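Local coordinates for protein alcohol oxidase (Myceliophthora thermophila, PDB 6F74) that binds FAD as a VAO-type flavoprotein and probably oxidises an alcohol-type substrate with molecular oxygen as electron acceptor, at residues W39-W45 with F144-I150; S190-K196 with T274-E279; W199-H205 with S299-H305. All coordinates share one frame; numbering follows the deposited sequence.

Interaction 1: W39-W45 with F144-I150; sequences WPDNSVW and FAKQHNI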
loop_
_atom_site.group_PDB
_atom_site.type_symbol
_atom_site.label_atom_id
_atom_site.label_comp_id
_atom_site.label_asym_id
_atom_site.label_seq_id
_atom_site.Cartn_x
_atom_site.Cartn_y
_atom_site.Cartn_z
ATOM N N TRP A 39 27.216 -17.552 -9.852
ATOM C CA TRP A 39 27.105 -16.098 -9.749
ATOM C C TRP A 39 28.152 -15.468 -10.641
ATOM O O TRP A 39 29.297 -15.857 -10.576
ATOM C CB TRP A 39 27.284 -15.653 -8.296
ATOM C CG TRP A 39 27.000 -14.207 -8.031
ATOM C CD1 TRP A 39 27.913 -13.223 -7.844
ATOM C CD2 TRP A 39 25.702 -13.592 -7.889
ATOM N NE1 TRP A 39 27.286 -12.026 -7.610
ATOM C CE2 TRP A 39 25.927 -12.217 -7.640
ATOM C CE3 TRP A 39 24.376 -14.070 -7.965
ATOM C CZ2 TRP A 39 24.884 -11.307 -7.457
ATOM C CZ3 TRP A 39 23.333 -13.178 -7.785
ATOM C CH2 TRP A 39 23.589 -11.795 -7.538
ATOM N N PRO A 40 27.770 -14.498 -11.490
ATOM C CA PRO A 40 28.773 -13.841 -12.344
ATOM C C PRO A 40 29.911 -13.185 -11.548
ATOM O O PRO A 40 29.642 -12.587 -10.509
ATOM C CB PRO A 40 27.958 -12.785 -13.097
ATOM C CG PRO A 40 26.543 -13.210 -12.982
ATOM C CD PRO A 40 26.432 -13.922 -11.669
ATOM N N ASP A 41 31.156 -13.314 -12.032
ATOM C CA ASP A 41 32.331 -12.758 -11.327
ATOM C C ASP A 41 32.438 -11.250 -11.559
ATOM O O ASP A 41 31.651 -10.683 -12.314
ATOM C CB ASP A 41 33.644 -13.502 -11.699
ATOM C CG ASP A 41 34.088 -13.283 -13.140
ATOM O OD1 ASP A 41 33.525 -12.436 -13.849
ATOM O OD2 ASP A 41 35.026 -13.965 -13.561
ATOM N N ASN A 42 33.397 -10.600 -10.911
ATOM C CA ASN A 42 33.462 -9.146 -10.937
ATOM C C ASN A 42 33.555 -8.577 -12.364
ATOM O O ASN A 42 32.915 -7.578 -12.667
ATOM C CB ASN A 42 34.585 -8.619 -10.028
ATOM C CG ASN A 42 34.362 -8.952 -8.533
ATOM O OD1 ASN A 42 35.305 -9.327 -7.839
ATOM N ND2 ASN A 42 33.121 -8.798 -8.023
ATOM N N SER A 43 34.294 -9.249 -13.253
ATOM C CA SER A 43 34.454 -8.773 -14.632
ATOM C C SER A 43 33.123 -8.731 -15.402
ATOM O O SER A 43 32.876 -7.816 -16.204
ATOM C CB SER A 43 35.477 -9.639 -15.376
ATOM O OG SER A 43 34.947 -10.937 -15.626
ATOM N N VAL A 44 32.257 -9.716 -15.152
ATOM C CA VAL A 44 30.961 -9.784 -15.827
ATOM C C VAL A 44 30.079 -8.627 -15.371
ATOM O O VAL A 44 29.458 -7.971 -16.192
ATOM C CB VAL A 44 30.263 -11.159 -15.620
ATOM C CG1 VAL A 44 28.826 -11.158 -16.188
ATOM C CG2 VAL A 44 31.099 -12.259 -16.272
ATOM N N TRP A 45 30.040 -8.368 -14.070
ATOM C CA TRP A 45 29.274 -7.239 -13.533
ATOM C C TRP A 45 29.790 -5.908 -14.049
ATOM O O TRP A 45 28.996 -5.003 -14.381
ATOM C CB TRP A 45 29.267 -7.252 -12.002
ATOM C CG TRP A 45 28.433 -8.373 -11.409
ATOM C CD1 TRP A 45 28.897 -9.486 -10.789
ATOM C CD2 TRP A 45 27.009 -8.461 -11.371
ATOM N NE1 TRP A 45 27.852 -10.281 -10.367
ATOM C CE2 TRP A 45 26.675 -9.669 -10.711
ATOM C CE3 TRP A 45 25.965 -7.635 -11.825
ATOM C CZ2 TRP A 45 25.350 -10.078 -10.512
ATOM C CZ3 TRP A 45 24.652 -8.039 -11.611
ATOM C CH2 TRP A 45 24.363 -9.256 -10.959
ATOM N N PHE A 144 19.721 -9.591 -18.635
ATOM C CA PHE A 144 20.833 -10.051 -17.794
ATOM C C PHE A 144 20.330 -10.984 -16.662
ATOM O O PHE A 144 20.948 -11.992 -16.392
ATOM C CB PHE A 144 21.630 -8.845 -17.242
ATOM C CG PHE A 144 22.881 -9.212 -16.492
ATOM C CD1 PHE A 144 22.812 -9.642 -15.156
ATOM C CD2 PHE A 144 24.123 -9.123 -17.094
ATOM C CE1 PHE A 144 23.948 -9.965 -14.456
ATOM C CE2 PHE A 144 25.270 -9.462 -16.403
ATOM C CZ PHE A 144 25.183 -9.878 -15.075
ATOM N N ALA A 145 19.209 -10.653 -16.023
ATOM C CA ALA A 145 18.647 -11.478 -14.929
ATOM C C ALA A 145 18.313 -12.867 -15.426
ATOM O O ALA A 145 18.663 -13.874 -14.803
ATOM C CB ALA A 145 17.390 -10.836 -14.369
ATOM N N LYS A 146 17.617 -12.906 -16.564
ATOM C CA LYS A 146 17.232 -14.167 -17.198
ATOM C C LYS A 146 18.463 -14.933 -17.684
ATOM O O LYS A 146 18.563 -16.124 -17.489
ATOM C CB LYS A 146 16.285 -13.922 -18.392
ATOM C CG LYS A 146 14.931 -13.321 -18.063
ATOM C CD LYS A 146 13.975 -13.414 -19.248
ATOM C CE LYS A 146 14.417 -12.589 -20.439
ATOM N NZ LYS A 146 13.508 -12.742 -21.586
ATOM N N GLN A 147 19.405 -14.239 -18.296
ATOM C CA GLN A 147 20.602 -14.883 -18.816
ATOM C C GLN A 147 21.428 -15.558 -17.710
ATOM O O GLN A 147 21.853 -16.721 -17.888
ATOM C CB GLN A 147 21.483 -13.884 -19.549
ATOM C CG GLN A 147 22.660 -14.560 -20.268
ATOM C CD GLN A 147 23.567 -13.598 -20.939
ATOM O OE1 GLN A 147 23.292 -12.414 -20.994
ATOM N NE2 GLN A 147 24.643 -14.115 -21.504
ATOM N N HIS A 148 21.623 -14.860 -16.580
ATOM C CA HIS A 148 22.403 -15.407 -15.487
ATOM C C HIS A 148 21.571 -16.064 -14.387
ATOM O O HIS A 148 22.102 -16.386 -13.318
ATOM C CB HIS A 148 23.383 -14.374 -14.933
ATOM C CG HIS A 148 24.307 -13.814 -15.967
ATOM N ND1 HIS A 148 25.473 -14.438 -16.379
ATOM C CD2 HIS A 148 24.211 -12.677 -16.697
ATOM C CE1 HIS A 148 26.071 -13.693 -17.295
ATOM N NE2 HIS A 148 25.343 -12.606 -17.490
ATOM N N ASN A 149 20.290 -16.311 -14.679
ATOM C CA ASN A 149 19.349 -16.952 -13.766
ATOM C C ASN A 149 19.358 -16.320 -12.383
ATOM O O ASN A 149 19.416 -17.010 -11.346
ATOM C CB ASN A 149 19.636 -18.462 -13.734
ATOM C CG ASN A 149 18.788 -19.209 -12.724
ATOM O OD1 ASN A 149 17.571 -19.019 -12.652
ATOM N ND2 ASN A 149 19.424 -20.076 -11.947
ATOM N N ILE A 150 19.351 -14.998 -12.373
ATOM C CA ILE A 150 19.392 -14.213 -11.150
ATOM C C ILE A 150 17.979 -13.657 -10.950
ATOM O O ILE A 150 17.348 -13.161 -11.920
ATOM C CB ILE A 150 20.404 -13.045 -11.265
ATOM C CG1 ILE A 150 21.820 -13.580 -11.417
ATOM C CG2 ILE A 150 20.326 -12.113 -10.065
ATOM C CD1 ILE A 150 22.910 -12.510 -11.380
#
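Ile150 sets its CD1 methyl against two tryptophans that touch each other, over the face of Trp39 and beside the benzo end of Trp45, while Phe144, six residues earlier in the last turn of helix 135-147, lies against the second of them. The setting is a Schellman motif: Asn149, with positive phi, ends the helix, Ile150 N returns to Ala145 O, and the chain turns so that Ile150 faces the start of helix 42-52. Over the six-membered ring of Trp39, Ile150 CD1 makes a CH-pi contact, 4.1 Å from the centroid, with the two side chains crossing at about a right angle. The same methyl reaches Trp45 CZ2 at 3.6 Å, the isoleucine and the indole arriving from opposite directions. Its CG1 stands anti to the carbonyl carbon (chi1 -65°) and the chain then runs extended, which carries CD1 out to both rings.

Phe144 meets Trp45 neither flat nor edge-on: the ring planes are 44° apart, and Phe144 CE1 comes within 3.5 Å of Trp45 CZ3, over the indole face. At the rim of the phenyl ring, near its plane, sits Val44 CG1. Packing holds this contact. Phe48 stacks on Phe144 and Tyr128 on Trp45, and Leu171 touches both Phe144 and Ile150, so the cluster joins the start of helix 42-52 to the end of helix 135-147 and to strand 171-174.

Helix 42-52 is begun by Asp41 at its N-cap, whose OD1 accepts from Val44 N and, on the syn side, from Ser43 OG at 2.7 Å. Just before this cap, Pro40 lays its CG over one face of the His148 imidazole, 4.1 Å from the ring centroid.

Interaction 2: S190-K196 with T274-E279; sequences SANKCTK and TANHCE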
loop_
_atom_site.group_PDB
_atom_site.type_symbol
_atom_site.label_atom_id
_atom_site.label_comp_id
_atom_site.label_asym_id
_atom_site.label_seq_id
_atom_site.Cartn_x
_atom_site.Cartn_y
_atom_site.Cartn_z
ATOM N N SER A 190 -6.114 7.014 -26.698
ATOM C CA SER A 190 -5.537 5.706 -26.469
ATOM C C SER A 190 -4.443 5.433 -27.498
ATOM O O SER A 190 -4.583 5.772 -28.677
ATOM C CB SER A 190 -6.617 4.623 -26.540
ATOM O OG SER A 190 -6.037 3.328 -26.675
ATOM N N ALA A 191 -3.391 4.752 -27.040
ATOM C CA ALA A 191 -2.305 4.289 -27.884
ATOM C C ALA A 191 -2.744 3.391 -29.036
ATOM O O ALA A 191 -2.080 3.372 -30.071
ATOM C CB ALA A 191 -1.252 3.578 -27.034
ATOM N N ASN A 192 -3.832 2.640 -28.870
ATOM C CA ASN A 192 -4.378 1.793 -29.967
ATOM C C ASN A 192 -5.778 2.199 -30.395
ATOM O O ASN A 192 -6.486 1.422 -31.034
ATOM C CB ASN A 192 -4.332 0.301 -29.590
ATOM C CG ASN A 192 -5.146 -0.033 -28.335
ATOM O OD1 ASN A 192 -5.974 0.760 -27.873
ATOM N ND2 ASN A 192 -4.894 -1.223 -27.768
ATOM N N LYS A 193 -6.166 3.428 -30.048
ATOM C CA LYS A 193 -7.494 4.018 -30.355
ATOM C C LYS A 193 -8.705 3.247 -29.851
ATOM O O LYS A 193 -9.789 3.310 -30.430
ATOM C CB LYS A 193 -7.610 4.343 -31.849
ATOM C CG LYS A 193 -6.534 5.302 -32.374
ATOM C CD LYS A 193 -6.578 6.667 -31.644
ATOM C CE LYS A 193 -5.346 7.529 -31.905
ATOM N NZ LYS A 193 -4.916 7.537 -33.330
ATOM N N CYS A 194 -8.520 2.576 -28.722
ATOM C CA CYS A 194 -9.583 1.791 -28.124
ATOM C C CYS A 194 -10.709 2.680 -27.602
ATOM O O CYS A 194 -10.443 3.675 -26.897
ATOM C CB CYS A 194 -9.024 0.935 -26.987
ATOM S SG CYS A 194 -10.175 -0.286 -26.345
ATOM N N THR A 195 -11.946 2.294 -27.959
ATOM C CA THR A 195 -13.161 3.010 -27.568
ATOM C C THR A 195 -13.989 2.262 -26.527
ATOM O O THR A 195 -14.956 2.821 -25.935
ATOM C CB THR A 195 -14.016 3.320 -28.804
ATOM O OG1 THR A 195 -13.983 2.210 -29.725
ATOM C CG2 THR A 195 -13.467 4.560 -29.530
ATOM N N LYS A 196 -13.580 1.026 -26.245
ATOM C CA LYS A 196 -14.367 0.136 -25.397
ATOM C C LYS A 196 -14.333 0.469 -23.905
ATOM O O LYS A 196 -15.145 -0.093 -23.162
ATOM C CB LYS A 196 -13.871 -1.310 -25.591
ATOM C CG LYS A 196 -14.249 -1.942 -26.894
ATOM C CD LYS A 196 -14.151 -1.134 -28.171
ATOM C CE LYS A 196 -14.131 -2.113 -29.320
ATOM N NZ LYS A 196 -14.010 -1.388 -30.619
ATOM N N THR A 274 0.673 -3.169 -25.432
ATOM C CA THR A 274 -0.432 -2.392 -24.888
ATOM C C THR A 274 -1.393 -3.334 -24.184
ATOM O O THR A 274 -1.693 -4.432 -24.690
ATOM C CB THR A 274 -1.157 -1.609 -26.011
ATOM O OG1 THR A 274 -0.223 -0.669 -26.559
ATOM C CG2 THR A 274 -2.348 -0.838 -25.495
ATOM N N ALA A 275 -1.842 -2.925 -23.000
ATOM C CA ALA A 275 -2.878 -3.641 -22.270
ATOM C C ALA A 275 -4.033 -2.680 -22.011
ATOM O O ALA A 275 -3.877 -1.693 -21.276
ATOM C CB ALA A 275 -2.352 -4.190 -20.955
ATOM N N ASN A 276 -5.173 -2.965 -22.635
ATOM C CA ASN A 276 -6.390 -2.202 -22.396
ATOM C C ASN A 276 -7.627 -3.038 -22.779
ATOM O O ASN A 276 -7.522 -4.264 -22.977
ATOM C CB ASN A 276 -6.309 -0.787 -23.039
ATOM C CG ASN A 276 -6.372 -0.774 -24.552
ATOM O OD1 ASN A 276 -6.649 -1.779 -25.196
ATOM N ND2 ASN A 276 -6.108 0.398 -25.133
ATOM N N HIS A 277 -8.768 -2.376 -22.925
ATOM C CA HIS A 277 -10.033 -3.053 -23.178
ATOM C C HIS A 277 -10.027 -3.788 -24.521
ATOM O O HIS A 277 -10.724 -4.797 -24.675
ATOM C CB HIS A 277 -11.215 -2.053 -23.105
ATOM C CG HIS A 277 -11.276 -1.284 -21.819
ATOM N ND1 HIS A 277 -10.400 -0.259 -21.511
ATOM C CD2 HIS A 277 -12.100 -1.402 -20.752
ATOM C CE1 HIS A 277 -10.670 0.206 -20.303
ATOM N NE2 HIS A 277 -11.702 -0.466 -19.822
ATOM N N CYS A 278 -9.216 -3.302 -25.467
ATOM C CA CYS A 278 -9.139 -3.838 -26.819
ATOM C C CYS A 278 -7.980 -4.778 -27.052
ATOM O O CYS A 278 -7.953 -5.469 -28.066
ATOM C CB CYS A 278 -9.003 -2.679 -27.819
ATOM S SG CYS A 278 -10.443 -1.607 -27.866
ATOM N N GLU A 279 -6.993 -4.793 -26.162
ATOM C CA GLU A 279 -5.748 -5.516 -26.446
ATOM C C GLU A 279 -5.165 -6.113 -25.176
ATOM O O GLU A 279 -5.054 -5.457 -24.154
ATOM C CB GLU A 279 -4.774 -4.588 -27.152
ATOM C CG GLU A 279 -3.618 -5.313 -27.819
ATOM C CD GLU A 279 -2.712 -4.367 -28.628
ATOM O OE1 GLU A 279 -3.117 -3.192 -28.868
ATOM O OE2 GLU A 279 -1.559 -4.747 -28.943
#
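This is a disulfide-locked contact between a loop and the end of a strand: the loop joining strands 179-185 and 203-208 is tied to the chain that leaves strand 272-276, which pairs with strand 260-266 in an antiparallel sheet. Cys194 SG and Cys278 SG are bonded at 2.0 Å with a chi3 of 80°, close to the relaxed right angle for a disulfide. The aliphatic chain of Lys196, bent at chi2, runs beside the bridge with CD 3.8 Å from Cys278 SG, and its CB touches His277 CB.

Beside the covalent link Asn192 and Asn276 exchange two hydrogen bonds, although their amide planes are 56° apart. The shorter, from Asn276 ND2 to Asn192 OD1, is 2.8 Å and nearly straight; the return bond from Asn192 ND2 to Asn276 OD1 stretches to 3.2 Å. Asn276 OD1 lies in the amide plane of Asn192, whereas Asn192 ND2 is tilted from the carbonyl plane of Asn276. With its other hydrogen Asn192 ND2 reaches Glu279 OE1 at 2.9 Å, on the anti side of the carboxylate, whose plane is nearly coplanar with the amide. Both hydrogens of this amide are thus used, which fixes its rotation. A chi1 of 60° turns the Asn192 amide toward Asn276 and Glu279.

Asn276 OD1 also accepts from Cys278 N at 3.0 Å, an Asx turn, and the two donors come from opposite faces of its plane. Ser190 opens a type I beta turn and, in an ST turn, its OG accepts from Asn192 N. Glu262 of strand 260-266 bonds Ser190 OG, Ala191 N and Asn276 ND2, thereby serving both segments, while His277 meets Phe284 of helix 281-287 edge-to-face.

Interaction 3: W199-H205 with S299-H305; sequences WTGSAIH and SQHIKVH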
loop_
_atom_site.group_PDB
_atom_site.type_symbol
_atom_site.label_atom_id
_atom_site.label_comp_id
_atom_site.label_asym_id
_atom_site.label_seq_id
_atom_site.Cartn_x
_atom_site.Cartn_y
_atom_site.Cartn_z
ATOM N N TRP A 199 -14.944 5.806 -22.111
ATOM C CA TRP A 199 -14.518 6.987 -21.376
ATOM C C TRP A 199 -14.136 8.071 -22.368
ATOM O O TRP A 199 -13.157 7.911 -23.102
ATOM C CB TRP A 199 -13.325 6.664 -20.472
ATOM C CG TRP A 199 -12.837 7.851 -19.665
ATOM C CD1 TRP A 199 -11.683 8.564 -19.860
ATOM C CD2 TRP A 199 -13.490 8.445 -18.540
ATOM N NE1 TRP A 199 -11.582 9.572 -18.932
ATOM C CE2 TRP A 199 -12.676 9.522 -18.107
ATOM C CE3 TRP A 199 -14.691 8.181 -17.863
ATOM C CZ2 TRP A 199 -13.019 10.328 -17.021
ATOM C CZ3 TRP A 199 -15.039 8.994 -16.778
ATOM C CH2 TRP A 199 -14.213 10.070 -16.396
ATOM N N THR A 200 -14.896 9.174 -22.370
ATOM C CA THR A 200 -14.566 10.308 -23.246
ATOM C C THR A 200 -14.239 11.554 -22.406
ATOM O O THR A 200 -14.263 12.691 -22.915
ATOM C CB THR A 200 -15.706 10.588 -24.226
ATOM O OG1 THR A 200 -16.912 10.731 -23.453
ATOM C CG2 THR A 200 -15.805 9.470 -25.334
ATOM N N GLY A 201 -13.925 11.327 -21.127
ATOM C CA GLY A 201 -13.464 12.388 -20.254
ATOM C C GLY A 201 -11.977 12.587 -20.386
ATOM O O GLY A 201 -11.329 12.016 -21.291
ATOM N N SER A 202 -11.429 13.404 -19.484
ATOM C CA SER A 202 -10.010 13.714 -19.497
ATOM C C SER A 202 -9.167 12.557 -18.946
ATOM O O SER A 202 -9.691 11.605 -18.337
ATOM C CB SER A 202 -9.743 15.001 -18.710
ATOM O OG SER A 202 -10.431 16.120 -19.244
ATOM N N ALA A 203 -7.862 12.645 -19.186
ATOM C CA ALA A 203 -6.917 11.668 -18.664
ATOM C C ALA A 203 -5.544 12.256 -18.371
ATOM O O ALA A 203 -5.240 13.379 -18.798
ATOM C CB ALA A 203 -6.807 10.496 -19.598
ATOM N N ILE A 204 -4.743 11.494 -17.606
ATOM C CA ILE A 204 -3.323 11.772 -17.467
ATOM C C ILE A 204 -2.515 10.572 -17.961
ATOM O O ILE A 204 -2.757 9.431 -17.537
ATOM C CB ILE A 204 -2.935 12.224 -16.041
ATOM C CG1 ILE A 204 -3.578 13.584 -15.749
ATOM C CG2 ILE A 204 -1.423 12.336 -15.920
ATOM C CD1 ILE A 204 -3.224 14.258 -14.423
ATOM N N HIS A 205 -1.577 10.840 -18.881
ATOM C CA HIS A 205 -0.591 9.856 -19.304
ATOM C C HIS A 205 0.548 9.892 -18.306
ATOM O O HIS A 205 1.347 10.829 -18.281
ATOM C CB HIS A 205 -0.095 10.147 -20.728
ATOM C CG HIS A 205 0.779 9.058 -21.292
ATOM N ND1 HIS A 205 1.426 9.155 -22.503
ATOM C CD2 HIS A 205 1.188 7.894 -20.740
ATOM C CE1 HIS A 205 2.143 8.067 -22.703
ATOM N NE2 HIS A 205 2.020 7.286 -21.647
ATOM N N SER A 299 4.113 2.485 -18.234
ATOM C CA SER A 299 3.267 3.667 -18.224
ATOM C C SER A 299 1.824 3.251 -18.004
ATOM O O SER A 299 1.446 2.123 -18.300
ATOM C CB SER A 299 3.397 4.407 -19.557
ATOM O OG SER A 299 2.623 3.751 -20.537
ATOM N N GLN A 300 1.013 4.168 -17.497
ATOM C CA GLN A 300 -0.441 3.982 -17.517
ATOM C C GLN A 300 -1.091 5.297 -17.912
ATOM O O GLN A 300 -0.524 6.395 -17.762
ATOM C CB GLN A 300 -1.013 3.517 -16.154
ATOM C CG GLN A 300 -0.605 2.093 -15.706
ATOM C CD GLN A 300 -1.063 1.714 -14.283
ATOM O OE1 GLN A 300 -1.280 2.586 -13.446
ATOM N NE2 GLN A 300 -1.240 0.416 -14.030
ATOM N N HIS A 301 -2.293 5.165 -18.447
ATOM C CA HIS A 301 -3.195 6.287 -18.582
ATOM C C HIS A 301 -4.269 6.122 -17.502
ATOM O O HIS A 301 -4.820 5.030 -17.369
ATOM C CB HIS A 301 -3.867 6.269 -19.946
ATOM C CG HIS A 301 -2.976 6.632 -21.089
ATOM N ND1 HIS A 301 -1.803 5.965 -21.386
ATOM C CD2 HIS A 301 -3.148 7.549 -22.068
ATOM C CE1 HIS A 301 -1.277 6.476 -22.495
ATOM N NE2 HIS A 301 -2.070 7.447 -22.923
ATOM N N ILE A 302 -4.579 7.196 -16.757
ATOM C CA ILE A 302 -5.649 7.197 -15.758
ATOM C C ILE A 302 -6.759 8.182 -16.117
ATOM O O ILE A 302 -6.489 9.258 -16.636
ATOM C CB ILE A 302 -5.150 7.527 -14.322
ATOM C CG1 ILE A 302 -4.367 8.842 -14.295
ATOM C CG2 ILE A 302 -4.317 6.373 -13.772
ATOM C CD1 ILE A 302 -4.180 9.437 -12.913
ATOM N N LYS A 303 -8.001 7.812 -15.801
ATOM C CA LYS A 303 -9.113 8.761 -15.791
ATOM C C LYS A 303 -8.802 9.860 -14.797
ATOM O O LYS A 303 -8.265 9.598 -13.702
ATOM C CB LYS A 303 -10.407 8.098 -15.331
ATOM C CG LYS A 303 -10.957 7.053 -16.243
ATOM C CD LYS A 303 -12.250 6.471 -15.672
ATOM C CE LYS A 303 -12.689 5.198 -16.387
ATOM N NZ LYS A 303 -13.286 4.234 -15.347
ATOM N N VAL A 304 -9.108 11.089 -15.183
ATOM C CA VAL A 304 -9.149 12.205 -14.230
ATOM C C VAL A 304 -10.513 12.863 -14.349
ATOM O O VAL A 304 -11.193 12.729 -15.365
ATOM C CB VAL A 304 -7.974 13.195 -14.362
ATOM C CG1 VAL A 304 -6.695 12.483 -13.984
ATOM C CG2 VAL A 304 -7.866 13.810 -15.750
ATOM N N HIS A 305 -10.923 13.535 -13.277
ATOM C CA HIS A 305 -12.314 13.896 -13.071
ATOM C C HIS A 305 -12.485 15.395 -12.864
ATOM O O HIS A 305 -11.609 16.017 -12.284
ATOM C CB HIS A 305 -12.830 13.110 -11.865
ATOM C CG HIS A 305 -12.760 11.632 -12.056
ATOM N ND1 HIS A 305 -13.774 10.904 -12.637
ATOM C CD2 HIS A 305 -11.773 10.750 -11.775
ATOM C CE1 HIS A 305 -13.411 9.637 -12.702
ATOM N NE2 HIS A 305 -12.199 9.514 -12.190
HETATM O O HOH W 1 3.296 5.106 -22.815
#
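Trp199 spreads one face of its indole under the side chain of Lys303, whose CG stands 3.6 Å from the centroid of the five-membered ring in a CH-pi contact. Its six-membered ring turns an edge toward the face of His305, planes 62° apart in an offset edge-to-face pair. In the ring plane, Trp199 NE1 donates to Ser202 O at 2.8 Å. That oxygen also takes Val304 N from the opposite face of its carbonyl plane, so one acceptor holds both the indole and the neighbouring chain.

Beyond it the segments run as antiparallel strands. Ile204 and Ile302 form a hydrogen-bonded pair, Ile204 N to Ile302 O and Ile302 N to Ile204 O both at 3.0 Å. Ile204 CG1 also packs on Val304 CG1 at 3.7 Å. The non-hydrogen-bonded pair His205 and His301 occupies the face of the sheet opposite the two isoleucines, imidazoles in an offset stack 4.0 Å between centroids. A water links His205 NE2 and Ser299 OG.

Within the antiparallel sheet, strand 203-208 lies between 179-185 and 296-306. Helix 212-221 covers the Ile204 and Ile302 face through Val218 and Val215, while strand 260-266 flanks 296-306, whose Val297 binds FAD.

Interactions 2 and 3 are close neighbours, their centres about 13 Å apart, and both reach the antiparallel sheet that includes strands 203-208, 272-276 and 296-306. Their segments alternate along the chain, 190-196, 199-205, 274-279 and 299-305, so a disulfide-bonded loop and a strand pairing are interlaced in one piece of the fold. Interaction 1 closes before either opens and lies well away, its centre about 37 Å from that of interaction 2 and 39 Å from that of interaction 3. It packs the start of helix 42-52 against the end of helix 135-147, whereas interactions 2 and 3 tie together one sheet whose strand 296-306 carries the FAD-binding Val297.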